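Local coordinates for lipid-transfer protein (Thermomonospora curvata, PDB 6OK1) that is of unknown function but belongs to the thiolase superfamily, with a thiolase-like domain in each half of its chain, at residues A[9-14]-A[39-44]; A[25-30]-A[62-67]; A[50-55]-A[75-80]; A[85-90]-A[383-388]; A[104-109]-A[221-226]. All coordinates share one frame; numbering follows the deposited sequence.

Contact 1: A[9-14]-A[39-44]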
# COMPACT_ATOMS: atom_id res chain seq x y z
N ALA A 9 20.85 -10.32 -0.07
CA ALA A 9 21.31 -10.23 -1.44
C ALA A 9 20.21 -10.64 -2.41
O ALA A 9 19.35 -11.46 -2.09
CB ALA A 9 22.54 -11.13 -1.64
N ILE A 10 20.29 -10.12 -3.63
CA ILE A 10 19.43 -10.56 -4.72
C ILE A 10 20.07 -11.76 -5.40
O ILE A 10 21.18 -11.67 -5.96
CB ILE A 10 19.15 -9.45 -5.74
CG1 ILE A 10 18.43 -8.27 -5.06
CG2 ILE A 10 18.30 -10.01 -6.89
CD1 ILE A 10 18.21 -7.08 -5.95
N ALA A 11 19.36 -12.87 -5.37
CA ALA A 11 19.84 -14.13 -5.91
C ALA A 11 19.12 -14.55 -7.16
O ALA A 11 19.62 -15.42 -7.88
CB ALA A 11 19.68 -15.24 -4.86
N GLY A 12 17.95 -13.97 -7.44
CA GLY A 12 17.18 -14.33 -8.60
C GLY A 12 16.50 -13.13 -9.20
O GLY A 12 16.03 -12.24 -8.48
N ILE A 13 16.45 -13.12 -10.54
CA ILE A 13 15.69 -12.16 -11.33
C ILE A 13 14.85 -12.93 -12.34
O ILE A 13 15.24 -13.98 -12.86
CB ILE A 13 16.60 -11.13 -12.03
CG1 ILE A 13 17.53 -11.82 -13.05
CG2 ILE A 13 17.41 -10.35 -10.98
CD1 ILE A 13 18.43 -10.86 -13.80
N GLY A 14 13.67 -12.39 -12.61
CA GLY A 14 12.76 -13.02 -13.55
C GLY A 14 11.86 -11.99 -14.17
O GLY A 14 11.41 -11.05 -13.51
N ALA A 39 12.95 -19.66 -9.89
CA ALA A 39 13.77 -20.65 -10.58
C ALA A 39 15.18 -20.13 -10.81
O ALA A 39 16.16 -20.88 -10.71
CB ALA A 39 13.11 -21.04 -11.90
N ASP A 40 15.30 -18.84 -11.12
CA ASP A 40 16.61 -18.25 -11.36
C ASP A 40 17.48 -18.31 -10.11
O ASP A 40 18.70 -18.42 -10.21
CB ASP A 40 16.46 -16.80 -11.81
CG ASP A 40 17.76 -16.21 -12.32
OD1 ASP A 40 18.33 -16.74 -13.29
OD2 ASP A 40 18.22 -15.20 -11.74
N ALA A 41 16.86 -18.22 -8.93
CA ALA A 41 17.59 -18.31 -7.67
C ALA A 41 17.86 -19.75 -7.25
O ALA A 41 18.38 -19.98 -6.15
CB ALA A 41 16.83 -17.59 -6.56
N GLY A 42 17.51 -20.71 -8.09
CA GLY A 42 17.68 -22.11 -7.74
C GLY A 42 16.81 -22.57 -6.60
O GLY A 42 17.21 -23.47 -5.86
N LEU A 43 15.65 -21.95 -6.41
CA LEU A 43 14.73 -22.25 -5.33
C LEU A 43 13.41 -22.80 -5.89
O LEU A 43 13.22 -22.94 -7.11
CB LEU A 43 14.48 -21.00 -4.47
CG LEU A 43 15.68 -20.41 -3.72
CD1 LEU A 43 15.32 -19.05 -3.06
CD2 LEU A 43 16.16 -21.38 -2.67
N GLU A 44 12.52 -23.16 -4.97
CA GLU A 44 11.18 -23.65 -5.24
C GLU A 44 10.15 -22.68 -4.67
O GLU A 44 10.43 -22.00 -3.68
CB GLU A 44 10.94 -25.03 -4.63
CG GLU A 44 11.82 -26.14 -5.22
CD GLU A 44 11.39 -26.55 -6.62
OE1 GLU A 44 10.44 -25.97 -7.16
OE2 GLU A 44 12.03 -27.47 -7.18
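Asp-40, at the end of helix 26-40, reaches Ile-13 of strand 8-15 where the helix closes in a Schellman motif and the strand carries a classic beta bulge. CG is anti to its own backbone N (chi1 -169°), and from there Asp-40 OD2 accepts from Ile-13 N over 3.0 Å in a nearly straight bond (170°). OD2 is met on its anti side, somewhat out of the carboxylate plane. The two side chains run next to each other and point the same way, Ile-13 CG1 standing 3.7 Å from Asp-40 OD2. The same OD2 forms a salt bridge with Arg-359, while OD1 is hydrogen-bonded to His-237, a setting that would favour the charged form of the acid. Ala-41 supplies the apolar share, its CB 4.1 Å from Ala-11 CB. It sits against the bulge, in which Ala-11 and Gly-12 both face Val-225, and its CB comes within 3.9 Å of Gly-12 CA, an approach that the lack of a side chain on Gly-12 permits. Gly-42, with positive phi, then turns the chain out of the helix. At the bulge itself, Ala-41 CA makes a CA-H...O contact of 3.5 Å with Ala-11 O.

Contact 2: A[25-30]-A[62-67]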
# COMPACT_ATOMS: atom_id res chain seq x y z
N SER A 25 -3.50 -11.57 -18.47
CA SER A 25 -3.85 -10.77 -17.30
C SER A 25 -2.60 -10.28 -16.57
O SER A 25 -1.52 -10.87 -16.65
CB SER A 25 -4.69 -11.57 -16.32
OG SER A 25 -3.90 -12.51 -15.65
N GLU A 26 -2.79 -9.18 -15.83
CA GLU A 26 -1.72 -8.69 -14.95
C GLU A 26 -1.30 -9.75 -13.95
O GLU A 26 -0.11 -9.94 -13.67
CB GLU A 26 -2.16 -7.40 -14.24
CG GLU A 26 -2.56 -6.30 -15.22
CD GLU A 26 -2.63 -4.91 -14.61
OE1 GLU A 26 -2.91 -4.80 -13.39
OE2 GLU A 26 -2.40 -3.92 -15.37
N LEU A 27 -2.27 -10.51 -13.42
CA LEU A 27 -1.91 -11.58 -12.49
C LEU A 27 -1.07 -12.65 -13.18
O LEU A 27 -0.10 -13.15 -12.61
CB LEU A 27 -3.17 -12.21 -11.88
CG LEU A 27 -2.95 -13.42 -10.96
CD1 LEU A 27 -2.17 -13.06 -9.71
CD2 LEU A 27 -4.30 -14.02 -10.60
N GLN A 28 -1.41 -13.02 -14.42
CA GLN A 28 -0.59 -14.01 -15.08
C GLN A 28 0.83 -13.49 -15.27
O GLN A 28 1.80 -14.22 -15.06
CB GLN A 28 -1.20 -14.44 -16.43
CG GLN A 28 -0.30 -15.40 -17.20
CD GLN A 28 -1.03 -16.25 -18.23
OE1 GLN A 28 -2.25 -16.25 -18.32
NE2 GLN A 28 -0.27 -16.97 -19.02
N LEU A 29 0.98 -12.22 -15.63
CA LEU A 29 2.32 -11.68 -15.79
C LEU A 29 3.09 -11.74 -14.47
O LEU A 29 4.29 -12.04 -14.45
CB LEU A 29 2.26 -10.24 -16.29
CG LEU A 29 1.61 -10.02 -17.67
CD1 LEU A 29 1.49 -8.54 -17.94
CD2 LEU A 29 2.46 -10.69 -18.76
N ALA A 30 2.44 -11.35 -13.37
CA ALA A 30 3.08 -11.40 -12.06
C ALA A 30 3.51 -12.80 -11.73
O ALA A 30 4.64 -13.03 -11.30
CB ALA A 30 2.15 -10.86 -10.99
N ILE A 62 -1.74 -12.45 -1.88
CA ILE A 62 -2.44 -13.72 -1.70
C ILE A 62 -2.80 -14.35 -3.04
O ILE A 62 -2.84 -15.58 -3.16
CB ILE A 62 -3.69 -13.56 -0.82
CG1 ILE A 62 -4.66 -12.52 -1.40
CG2 ILE A 62 -3.26 -13.22 0.62
CD1 ILE A 62 -6.01 -12.51 -0.66
N HIS A 63 -3.10 -13.53 -4.04
CA HIS A 63 -3.44 -14.09 -5.35
C HIS A 63 -2.20 -14.66 -6.03
O HIS A 63 -2.25 -15.75 -6.61
CB HIS A 63 -4.11 -13.03 -6.21
CG HIS A 63 -5.47 -12.67 -5.72
ND1 HIS A 63 -6.44 -13.62 -5.50
CD2 HIS A 63 -6.01 -11.49 -5.34
CE1 HIS A 63 -7.53 -13.04 -5.04
NE2 HIS A 63 -7.30 -11.74 -4.93
N VAL A 64 -1.08 -13.96 -5.92
CA VAL A 64 0.18 -14.52 -6.42
C VAL A 64 0.50 -15.82 -5.68
O VAL A 64 0.91 -16.82 -6.29
CB VAL A 64 1.31 -13.47 -6.28
CG1 VAL A 64 2.68 -14.08 -6.62
CG2 VAL A 64 1.03 -12.30 -7.22
N ALA A 65 0.34 -15.82 -4.36
CA ALA A 65 0.78 -16.98 -3.60
C ALA A 65 -0.07 -18.21 -3.90
O ALA A 65 0.47 -19.31 -4.02
CB ALA A 65 0.76 -16.67 -2.11
N ARG A 66 -1.39 -18.07 -4.00
CA ARG A 66 -2.20 -19.27 -4.22
C ARG A 66 -2.11 -19.76 -5.66
O ARG A 66 -2.33 -20.95 -5.92
CB ARG A 66 -3.66 -19.03 -3.83
CG ARG A 66 -4.48 -18.13 -4.74
CD ARG A 66 -5.95 -18.06 -4.28
NE ARG A 66 -6.63 -19.36 -4.45
CZ ARG A 66 -7.28 -19.72 -5.57
NH1 ARG A 66 -7.38 -18.88 -6.59
NH2 ARG A 66 -7.86 -20.91 -5.65
N ASN A 67 -1.73 -18.89 -6.59
CA ASN A 67 -1.55 -19.33 -7.97
C ASN A 67 -0.22 -20.04 -8.16
O ASN A 67 -0.14 -21.01 -8.92
CB ASN A 67 -1.64 -18.13 -8.92
CG ASN A 67 -3.06 -17.86 -9.39
OD1 ASN A 67 -3.48 -18.40 -10.40
ND2 ASN A 67 -3.79 -17.04 -8.65
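Leu-27 of helix 26-40 carries the apolar packing on helix 61-68, presenting one methyl to each of two sites. With CG anti to the backbone N (chi1 176°), the branch faces the other helix: CD1 lies 4.0 Å from His-63 CB and 4.1 Å from Val-64 CG2. The side chains of Leu-27 and His-63 cross at about a right angle, and the imidazole leads away from the contact. One turn on, Ala-30 CB meets the same Val-64 methyl, CG2, at 4.2 Å. The polar neighbour is Asn-67, whose ND2 stands 3.6 Å from Leu-27 CD2. No hydrogen bond joins the segments. Asn-67 ND2 donates to His-63 O at 2.9 Å, and Asn-67 N reaches that oxygen from the other face of the carbonyl plane. Ser-25 is the N-cap of helix 26-40, its OG accepting from Gln-28 N at 2.8 Å and also bonding to an acidic side chain of another protein chain. Leu-27 also packs on Ala-132 of the second subunit. The axes of the short segments 26-30 and 62-67 approach to 10.1 Å, helix-helix packing at a 62° crossing within the N-terminal thiolase-like domain.

Contact 3: A[50-55]-A[75-80]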
# COMPACT_ATOMS: atom_id res chain seq x y z
N GLY A 50 7.88 -14.49 1.84
CA GLY A 50 7.58 -13.06 1.82
C GLY A 50 7.32 -12.58 0.41
O GLY A 50 7.92 -13.05 -0.56
N LEU A 51 6.41 -11.59 0.31
CA LEU A 51 6.10 -10.94 -0.96
C LEU A 51 5.96 -9.44 -0.75
O LEU A 51 5.25 -9.01 0.17
CB LEU A 51 4.80 -11.47 -1.57
CG LEU A 51 4.85 -12.89 -2.16
CD1 LEU A 51 3.47 -13.35 -2.64
CD2 LEU A 51 5.85 -13.01 -3.30
N VAL A 52 6.58 -8.66 -1.62
CA VAL A 52 6.53 -7.19 -1.56
C VAL A 52 6.16 -6.66 -2.94
O VAL A 52 6.71 -7.10 -3.96
CB VAL A 52 7.87 -6.59 -1.09
CG1 VAL A 52 7.73 -5.09 -0.91
CG2 VAL A 52 8.34 -7.24 0.25
N THR A 53 5.22 -5.71 -3.00
CA THR A 53 4.94 -5.07 -4.29
C THR A 53 4.56 -3.61 -4.02
O THR A 53 4.77 -3.08 -2.92
CB THR A 53 3.88 -5.85 -5.08
OG1 THR A 53 3.73 -5.27 -6.38
CG2 THR A 53 2.54 -5.87 -4.40
N PHE A 54 4.06 -2.95 -5.06
CA PHE A 54 3.64 -1.56 -5.01
C PHE A 54 2.20 -1.46 -4.51
O PHE A 54 1.39 -2.35 -4.73
CB PHE A 54 3.68 -0.91 -6.40
CG PHE A 54 5.07 -0.73 -7.02
CD1 PHE A 54 6.18 -1.54 -6.69
CD2 PHE A 54 5.22 0.23 -8.01
CE1 PHE A 54 7.40 -1.36 -7.35
CE2 PHE A 54 6.46 0.41 -8.67
CZ PHE A 54 7.53 -0.36 -8.32
N THR A 55 1.85 -0.30 -3.93
CA THR A 55 0.47 -0.13 -3.48
C THR A 55 -0.53 -0.35 -4.61
O THR A 55 -1.61 -0.94 -4.40
CB THR A 55 0.26 1.25 -2.84
OG1 THR A 55 0.84 2.26 -3.67
CG2 THR A 55 0.95 1.31 -1.55
N PHE A 75 5.48 -12.47 5.60
CA PHE A 75 5.82 -11.08 5.32
C PHE A 75 5.13 -10.65 4.04
O PHE A 75 5.21 -11.35 3.01
CB PHE A 75 7.36 -10.92 5.18
CG PHE A 75 7.81 -9.50 5.01
CD1 PHE A 75 7.66 -8.58 6.03
CD2 PHE A 75 8.41 -9.10 3.84
CE1 PHE A 75 8.09 -7.29 5.89
CE2 PHE A 75 8.84 -7.78 3.69
CZ PHE A 75 8.69 -6.90 4.71
N PHE A 76 4.39 -9.53 4.10
CA PHE A 76 3.75 -8.99 2.91
C PHE A 76 3.49 -7.51 3.13
O PHE A 76 2.79 -7.13 4.07
CB PHE A 76 2.46 -9.76 2.55
CG PHE A 76 1.62 -10.16 3.75
CD1 PHE A 76 1.92 -11.32 4.46
CD2 PHE A 76 0.54 -9.40 4.13
CE1 PHE A 76 1.16 -11.69 5.57
CE2 PHE A 76 -0.24 -9.76 5.23
CZ PHE A 76 0.08 -10.91 5.95
N SER A 77 4.05 -6.67 2.25
CA SER A 77 4.04 -5.23 2.46
C SER A 77 4.00 -4.54 1.11
O SER A 77 4.29 -5.15 0.06
CB SER A 77 5.29 -4.76 3.23
OG SER A 77 6.46 -4.97 2.43
N ARG A 78 3.68 -3.26 1.16
CA ARG A 78 3.63 -2.42 -0.03
C ARG A 78 4.40 -1.14 0.22
O ARG A 78 4.51 -0.67 1.36
CB ARG A 78 2.21 -2.02 -0.41
CG ARG A 78 1.25 -3.18 -0.53
CD ARG A 78 1.58 -4.11 -1.65
NE ARG A 78 0.49 -5.07 -1.79
CZ ARG A 78 -0.50 -5.03 -2.68
NH1 ARG A 78 -0.58 -4.06 -3.61
NH2 ARG A 78 -1.41 -6.01 -2.69
N VAL A 79 4.90 -0.55 -0.86
CA VAL A 79 5.46 0.79 -0.83
C VAL A 79 4.73 1.61 -1.88
O VAL A 79 4.41 1.09 -2.96
CB VAL A 79 6.98 0.77 -1.07
CG1 VAL A 79 7.53 2.19 -1.07
CG2 VAL A 79 7.68 -0.08 0.03
N GLY A 80 4.40 2.86 -1.55
CA GLY A 80 3.57 3.69 -2.40
C GLY A 80 4.36 4.60 -3.33
O GLY A 80 5.57 4.47 -3.53
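Arg-78 and Thr-53 lie side by side and point the same way from neighbouring parallel strands, a close side-chain pairing between 50-54 and 75-79. The arginine chain is bent at chi2 (-66°), and Thr-53 CG2 stands over one face of its guanidinium, 3.2 Å above the plane and offset toward the rim, and sits 3.4 Å from Arg-78 CD. Thr-53 sends OG1 anti to its backbone N, where Tyr-108 O accepts it as hydrogen-bond partner, and this leaves CG2 as the branch that meets the arginine. At the guanidinium edge, Arg-78 NH1 donates to Phe-54 O at 2.8 Å and also to Asp-57 O, while NH2 forms a salt bridge with Glu-61; several partners thus fix the rotation of the buried cation. Thr-55 CG2 comes up to Arg-78 CB at 3.7 Å.

On the other face of the sheet, Val-52 CG2 touches Phe-75 CE2 at 3.5 Å, and Val-52 CG1 lies 3.6 Å from Ser-77 OG, whose hydrogen-bonding partner is Gln-92 of helix 86-98. Backbone bonds run both ways between the strands, among them Leu-51 N to Phe-75 O (3.0 Å) and Thr-55 N to Val-79 O (3.1 Å). Phe-76 N bonds to Gln-247 of the second subunit, and Arg-78 makes backbone hydrogen bonds to that subunit. Joined through helix 61-68, which packs on Leu-51 and Phe-76, the two parallel strands form a beta-alpha-beta crossover unit at the edge of this chain's sheet, where the second subunit bonds to it.

Contact 4: A[85-90]-A[383-388]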
# COMPACT_ATOMS: atom_id res chain seq x y z
N ALA A 85 8.71 3.61 -5.60
CA ALA A 85 8.78 2.48 -4.71
C ALA A 85 9.76 1.38 -5.11
O ALA A 85 10.01 0.48 -4.30
CB ALA A 85 7.38 1.84 -4.61
N ALA A 86 10.28 1.39 -6.33
CA ALA A 86 10.92 0.19 -6.86
C ALA A 86 12.03 -0.31 -5.95
O ALA A 86 12.09 -1.50 -5.62
CB ALA A 86 11.46 0.47 -8.26
N CYS A 87 12.95 0.58 -5.56
CA CYS A 87 14.06 0.16 -4.71
C CYS A 87 13.60 -0.06 -3.27
O CYS A 87 14.17 -0.90 -2.55
CB CYS A 87 15.16 1.20 -4.79
SG CYS A 87 15.99 1.18 -6.41
N GLY A 88 12.56 0.66 -2.85
CA GLY A 88 11.96 0.41 -1.55
C GLY A 88 11.44 -1.00 -1.37
O GLY A 88 11.50 -1.54 -0.25
N THR A 89 10.94 -1.64 -2.44
CA THR A 89 10.47 -3.01 -2.26
C THR A 89 11.63 -3.91 -1.89
O THR A 89 11.49 -4.82 -1.05
CB THR A 89 9.76 -3.56 -3.51
OG1 THR A 89 10.70 -3.75 -4.58
CG2 THR A 89 8.59 -2.68 -3.93
N VAL A 90 12.81 -3.64 -2.45
CA VAL A 90 13.98 -4.42 -2.11
C VAL A 90 14.49 -4.07 -0.70
O VAL A 90 14.95 -4.96 0.02
CB VAL A 90 15.07 -4.22 -3.17
CG1 VAL A 90 16.36 -4.95 -2.75
CG2 VAL A 90 14.59 -4.76 -4.52
N SER A 383 13.51 6.06 -3.57
CA SER A 383 14.35 5.03 -2.97
C SER A 383 15.55 4.76 -3.85
O SER A 383 15.63 5.22 -5.00
CB SER A 383 13.53 3.74 -2.72
OG SER A 383 12.85 3.30 -3.89
N GLY A 384 16.51 4.01 -3.31
CA GLY A 384 17.72 3.67 -4.04
C GLY A 384 18.34 2.43 -3.45
O GLY A 384 18.02 2.01 -2.33
N LEU A 385 19.27 1.86 -4.21
CA LEU A 385 20.07 0.73 -3.75
C LEU A 385 21.51 0.95 -4.14
O LEU A 385 21.80 1.57 -5.16
CB LEU A 385 19.66 -0.60 -4.39
CG LEU A 385 18.20 -1.00 -4.19
CD1 LEU A 385 17.86 -2.08 -5.17
CD2 LEU A 385 17.94 -1.44 -2.76
N ILE A 386 22.42 0.37 -3.36
CA ILE A 386 23.74 0.02 -3.88
C ILE A 386 23.83 -1.49 -3.82
O ILE A 386 23.70 -2.09 -2.74
CB ILE A 386 24.89 0.71 -3.12
CG1 ILE A 386 24.84 2.23 -3.34
CG2 ILE A 386 26.25 0.14 -3.60
CD1 ILE A 386 25.81 3.04 -2.46
N LEU A 387 23.98 -2.11 -4.99
CA LEU A 387 24.23 -3.54 -5.11
C LEU A 387 25.71 -3.75 -5.38
O LEU A 387 26.32 -3.00 -6.15
CB LEU A 387 23.40 -4.16 -6.24
CG LEU A 387 21.89 -3.98 -6.12
CD1 LEU A 387 21.22 -4.69 -7.26
CD2 LEU A 387 21.39 -4.52 -4.80
N GLY A 388 26.29 -4.77 -4.74
CA GLY A 388 27.72 -4.98 -4.84
C GLY A 388 28.12 -6.44 -4.91
O GLY A 388 27.41 -7.34 -4.46
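Ser-383 OG is the polar centre of this contact: it bonds to Gly-84 O, just before helix 86-98, and accepts a weak bond from Gly-88 N at 2.9 Å, bent to 132° at the hydrogen. Cys-87 N is also close to Ser-383 OG, at 3.2 Å. The hydroxyl sits between its own backbone N and carbonyl carbon (chi1 52°), which turns it into the first turn of the helix. The buried oxygen has Gly-84 O as its main partner and the weak Gly-88 N-H as its second.

Around this point the contact is van der Waals packing. Cys-87 CB rests 3.5 Å from Gly-384 N and, as an apolar pair, 3.8 Å from Leu-385 CG. Cys-87 SG, anti to the carbonyl carbon (chi1 -71°), lies 3.8 Å from both Gly-384 CA and Leu-385 CG. One turn further along the helix, Val-90 crosses Leu-385 at about a right angle, with Val-90 CG1 at 3.8 Å from Leu-385 CD2. Leu-385 thus touches both Cys-87 and Val-90, one turn apart on the helix, while on its strand's flank it packs on Ala-245 of strand 240-248. Val-90 in turn touches Ile-242 of that strand.

Helix 86-98 belongs to the N-terminal thiolase-like half and strand 382-388 to the C-terminal one, the axes of segments 86-90 and 383-388 coming within 6.2 Å. A buried helix packed between strands of both halves is consistent with the central helical layer of the five-layered alpha-beta-alpha-beta-alpha thiolase fold.

Contact 5: A[104-109]-A[221-226]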
# COMPACT_ATOMS: atom_id res chain seq x y z
N VAL A 104 12.99 -15.84 2.45
CA VAL A 104 12.98 -15.78 0.99
C VAL A 104 11.85 -14.85 0.56
O VAL A 104 10.68 -15.21 0.70
CB VAL A 104 12.80 -17.15 0.34
CG1 VAL A 104 12.84 -17.05 -1.15
CG2 VAL A 104 13.89 -18.13 0.83
N VAL A 105 12.19 -13.67 0.06
CA VAL A 105 11.21 -12.64 -0.25
C VAL A 105 11.26 -12.37 -1.74
O VAL A 105 12.34 -12.18 -2.31
CB VAL A 105 11.46 -11.36 0.56
CG1 VAL A 105 10.33 -10.34 0.29
CG2 VAL A 105 11.57 -11.70 2.07
N VAL A 106 10.10 -12.34 -2.38
CA VAL A 106 10.01 -11.95 -3.79
C VAL A 106 9.39 -10.57 -3.91
O VAL A 106 8.30 -10.33 -3.38
CB VAL A 106 9.23 -12.98 -4.62
CG1 VAL A 106 9.33 -12.65 -6.08
CG2 VAL A 106 9.79 -14.40 -4.37
N CYS A 107 10.08 -9.67 -4.60
CA CYS A 107 9.59 -8.34 -4.91
C CYS A 107 9.13 -8.33 -6.36
O CYS A 107 9.86 -8.82 -7.22
CB CYS A 107 10.70 -7.29 -4.71
SG CYS A 107 11.58 -7.44 -3.15
N TYR A 108 7.94 -7.79 -6.64
CA TYR A 108 7.42 -7.88 -8.00
C TYR A 108 6.56 -6.68 -8.38
O TYR A 108 6.07 -5.94 -7.53
CB TYR A 108 6.61 -9.17 -8.21
CG TYR A 108 5.33 -9.25 -7.39
CD1 TYR A 108 5.34 -9.75 -6.11
CD2 TYR A 108 4.11 -8.83 -7.91
CE1 TYR A 108 4.17 -9.82 -5.36
CE2 TYR A 108 2.94 -8.88 -7.15
CZ TYR A 108 2.99 -9.39 -5.89
OH TYR A 108 1.87 -9.47 -5.13
N ARG A 109 6.39 -6.51 -9.69
CA ARG A 109 5.46 -5.55 -10.26
C ARG A 109 5.10 -6.08 -11.64
O ARG A 109 5.99 -6.46 -12.40
CB ARG A 109 6.08 -4.15 -10.36
CG ARG A 109 5.12 -3.04 -10.77
CD ARG A 109 4.18 -2.67 -9.65
NE ARG A 109 3.34 -1.52 -10.01
CZ ARG A 109 2.12 -1.58 -10.52
NH1 ARG A 109 1.50 -2.74 -10.73
NH2 ARG A 109 1.49 -0.44 -10.83
N GLY A 221 5.97 -7.90 -16.66
CA GLY A 221 6.19 -8.15 -15.24
C GLY A 221 7.65 -8.40 -14.94
O GLY A 221 8.40 -8.92 -15.77
N GLN A 222 8.06 -8.00 -13.73
CA GLN A 222 9.44 -8.13 -13.25
C GLN A 222 9.41 -8.58 -11.80
O GLN A 222 8.64 -8.04 -10.99
CB GLN A 222 10.20 -6.80 -13.35
CG GLN A 222 11.60 -6.82 -12.80
CD GLN A 222 12.58 -7.52 -13.73
OE1 GLN A 222 12.82 -7.06 -14.85
NE2 GLN A 222 13.18 -8.60 -13.25
N ALA A 223 10.28 -9.54 -11.46
CA ALA A 223 10.37 -10.04 -10.09
C ALA A 223 11.83 -10.22 -9.70
O ALA A 223 12.71 -10.32 -10.54
CB ALA A 223 9.63 -11.38 -9.91
N LEU A 224 12.07 -10.17 -8.39
CA LEU A 224 13.41 -10.21 -7.79
C LEU A 224 13.32 -11.05 -6.52
O LEU A 224 12.41 -10.82 -5.72
CB LEU A 224 13.90 -8.81 -7.43
CG LEU A 224 13.79 -7.71 -8.49
CD1 LEU A 224 13.87 -6.35 -7.87
CD2 LEU A 224 14.88 -7.85 -9.55
N VAL A 225 14.27 -11.97 -6.31
CA VAL A 225 14.32 -12.84 -5.13
C VAL A 225 15.43 -12.37 -4.20
O VAL A 225 16.59 -12.28 -4.60
CB VAL A 225 14.55 -14.31 -5.53
CG1 VAL A 225 14.75 -15.17 -4.29
CG2 VAL A 225 13.36 -14.82 -6.31
N VAL A 226 15.07 -12.10 -2.95
CA VAL A 226 16.01 -11.61 -1.94
C VAL A 226 16.13 -12.67 -0.86
O VAL A 226 15.11 -13.18 -0.38
CB VAL A 226 15.53 -10.26 -1.37
CG1 VAL A 226 16.46 -9.75 -0.23
CG2 VAL A 226 15.45 -9.20 -2.48
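Tyr-108 meets Ala-223 through its CB alone, CB to CB at 4.1 Å, because CG lies between the backbone N and carbonyl carbon (chi1 65°) and the flat ring leads away from strand 219-228. Ala-30 CB of helix 26-40 stands above the ring plane near Tyr-108 CD2 (4.2 Å), and the ring's OH bonds to Ser-59 O. The guanidinium of Arg-109 also turns away from the strand, to a salt bridge with Asp-57, and Phe-54 is packed against it. The carboxamide of Gln-222 folds back on its own strand, NE2 donating to Ala-223 O at 3.2 Å with that oxygen almost in the amide plane.

Six backbone bonds join the strands as hydrogen-bonded pairs at Val-105/Val-226, Cys-107/Leu-224 and Arg-109/Gln-222. The first is very straight, Val-105 N to Val-226 O measuring 3.0 Å at 176°; Leu-224 N to Cys-107 O is shorter, 2.8 Å, but more bent (140°).

Between them, the non-hydrogen-bonded Val-106/Val-225 pair puts CG2 4.1 Å from CG2, and Val-106 CG1 reaches diagonally to Ala-223 CB at 4.0 Å. Helix 26-40 covers this face through Val-34 and Ala-37. On the other, Cys-107 SG approaches Val-226 CG2 at 4.3 Å under Ala-93 of helix 86-98. Helices packed on both faces of an antiparallel strand pair inside a mixed sheet fit the core of the N-terminal thiolase-like domain.

In the fold
Contacts 1, 3, 4 and 5 all involve one mixed sheet. Contact 5 is the hub: its strand 219-228 neighbours strand 8-15 of contact 1, Gly-12 O lying 2.8 Å from Val-225 N, and its strand 104-112 neighbours strand 50-54 of contact 3, where Gly-50 O is 2.9 Å from Val-106 N. Contact 2 meets contact 5 through Val-64 CG2 and Tyr-108 OH, 3.6 Å apart. Contact 4 brings in the C-terminal strand, Leu-387 CD1 lying 4.1 Å from Ile-10 CD1, while its helix meets contact 5 with Thr-89 O 3.4 Å from Cys-107 SG. The sodium ion, held by Val-48, Ile-70 and Glu-72, is about 7 Å from Gly-50 and about 8 Å from the Val-104 side chain.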